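Local structure of succinylglutamate desuccinylase/aspartoacylase (Shewanella frigidimarina, 3LWU) at residues C361-H366 / Y379-N384. The protein is a zinc-binding protein of the succinylglutamate desuccinylase/aspartoacylase family and probably hydrolyses ester-type bonds, though its substrate is not established. Residues are numbered along the deposited sequence; the frame is centred on the assembly and turned at random.
Sequences CVPILH and YKVMTN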
# COMPACT_ATOMS: atom_id res chain seq x y z
N CYS A 361 10.11 32.12 11.83
CA CYS A 361 10.63 30.77 11.86
C CYS A 361 11.57 30.55 10.71
O CYS A 361 11.68 31.40 9.84
CB CYS A 361 9.48 29.77 11.83
SG CYS A 361 8.60 29.61 10.26
N VAL A 362 12.26 29.41 10.73
CA VAL A 362 12.95 28.88 9.55
C VAL A 362 12.29 27.56 9.20
O VAL A 362 12.48 26.56 9.90
CB VAL A 362 14.47 28.72 9.82
CG1 VAL A 362 15.18 28.09 8.64
CG2 VAL A 362 15.12 30.08 10.18
N PRO A 363 11.48 27.53 8.12
CA PRO A 363 10.93 26.27 7.72
C PRO A 363 12.02 25.31 7.26
O PRO A 363 12.90 25.70 6.46
CB PRO A 363 9.99 26.65 6.55
CG PRO A 363 9.72 28.07 6.72
CD PRO A 363 10.99 28.62 7.27
N ILE A 364 11.97 24.06 7.75
CA ILE A 364 13.04 23.09 7.45
C ILE A 364 12.64 22.10 6.37
O ILE A 364 13.44 21.78 5.50
CB ILE A 364 13.52 22.37 8.72
CG1 ILE A 364 14.26 23.36 9.61
CG2 ILE A 364 14.43 21.17 8.40
CD1 ILE A 364 15.47 24.04 8.87
N LEU A 365 11.41 21.58 6.47
CA LEU A 365 10.92 20.58 5.55
C LEU A 365 9.42 20.69 5.42
O LEU A 365 8.73 21.23 6.31
CB LEU A 365 11.33 19.15 6.01
CG LEU A 365 10.90 18.70 7.39
CD1 LEU A 365 9.52 17.98 7.38
CD2 LEU A 365 11.96 17.77 8.06
N HIS A 366 8.92 20.19 4.30
CA HIS A 366 7.48 20.06 4.14
C HIS A 366 7.07 18.73 3.53
O HIS A 366 7.88 17.98 3.00
CB HIS A 366 6.87 21.26 3.37
CG HIS A 366 7.20 21.33 1.91
ND1 HIS A 366 6.59 20.54 0.96
CD2 HIS A 366 8.02 22.18 1.23
CE1 HIS A 366 7.05 20.87 -0.25
NE2 HIS A 366 7.92 21.86 -0.11
N TYR A 379 4.49 21.29 7.45
CA TYR A 379 5.88 21.66 7.64
C TYR A 379 6.39 21.32 9.03
O TYR A 379 5.63 21.24 10.02
CB TYR A 379 6.09 23.18 7.51
CG TYR A 379 6.24 23.79 6.13
CD1 TYR A 379 5.11 24.14 5.38
CD2 TYR A 379 7.50 24.14 5.63
CE1 TYR A 379 5.23 24.74 4.13
CE2 TYR A 379 7.63 24.74 4.36
CZ TYR A 379 6.49 25.04 3.62
OH TYR A 379 6.57 25.67 2.38
N LYS A 380 7.71 21.23 9.12
CA LYS A 380 8.40 21.40 10.40
C LYS A 380 9.25 22.66 10.30
O LYS A 380 9.95 22.85 9.29
CB LYS A 380 9.28 20.22 10.73
CG LYS A 380 8.56 18.91 11.03
CD LYS A 380 9.43 18.21 12.02
CE LYS A 380 9.39 16.73 12.04
NZ LYS A 380 10.44 16.45 13.09
N VAL A 381 9.16 23.50 11.32
CA VAL A 381 9.81 24.78 11.31
C VAL A 381 10.60 24.98 12.63
O VAL A 381 10.17 24.54 13.70
CB VAL A 381 8.79 25.93 11.11
CG1 VAL A 381 7.91 25.69 9.84
CG2 VAL A 381 7.95 26.13 12.38
N MSE A 382 11.74 25.63 12.54
CA MSE A 382 12.52 25.97 13.71
C MSE A 382 12.09 27.36 14.17
O MSE A 382 11.88 28.27 13.34
CB MSE A 382 14.01 26.01 13.39
CG MSE A 382 14.61 24.70 13.00
SE MSE A 382 16.49 25.02 12.68
CE MSE A 382 17.12 23.20 12.67
N THR A 383 12.00 27.52 15.47
CA THR A 383 11.70 28.82 16.07
C THR A 383 12.84 29.13 17.07
O THR A 383 13.61 28.25 17.44
CB THR A 383 10.31 28.81 16.79
OG1 THR A 383 10.32 27.84 17.84
CG2 THR A 383 9.19 28.43 15.82
N ASN A 384 12.94 30.39 17.49
CA ASN A 384 14.00 30.79 18.42
C ASN A 384 15.38 30.34 17.91
O ASN A 384 16.16 29.73 18.64
CB ASN A 384 13.68 30.26 19.83
CG ASN A 384 12.40 30.87 20.40
OD1 ASN A 384 12.15 32.05 20.21
ND2 ASN A 384 11.61 30.09 21.08
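A classic beta bulge sets Ile364 and Leu365 against the single residue Lys380 where antiparallel strands 362-366 and 377-382 pair. The Lys380 carbonyl O takes a nearly straight bond from Ile364 N at 2.8 Å and a weak one from Leu365 N at 3.4 Å; Lys380 N returns to Leu365 O. Beyond the bulge, Val362 and Met382 form a hydrogen-bonded pair through both their N and O atoms.

Close packing marks the face carrying Pro363, Val381, His366 and Tyr379. His366 CB sits 3.5 Å from the centroid of the Tyr379 ring, only 6° off its normal, a CH-pi contact, while the two aromatic rings themselves are inclined at 54°. With CG anti to its carbonyl carbon (chi1 -83°), the tyrosine lies alongside His366, and Pro363 CB touches its CD2 at 3.7 Å. Cys361 SG packs on Val381 CB at 3.8 Å. The phenol OH of Tyr379 bonds to Ala325 O, and Tyr323 stacks on the His366 imidazole. Were the phenol ring cut back to an alanine, His366 CB and Pro363 CB would probably face a gap and Ala325 O would lose its hydroxyl partner.

The opposite face, where Leu365, Lys380 and Met382 project, is looser around the lysine. Leu365 CD1 meets only the start of the lysine chain, approaching Lys380 CG at 3.9 Å, before that partly exposed chain bends at chi2 and leads away to where NZ hydrogen-bonds an unidentified molecule, probably from the crystallisation liquor. Leu365 lies about 9 Å from the zinc ion, side chain to metal; the metal is held by His63, Glu66 and His192. Further along, the buried side chain of Met382, a selenomethionine, touches Tyr218 and Tyr310, and its CG rests against Ile364 CG1 at 3.7 Å.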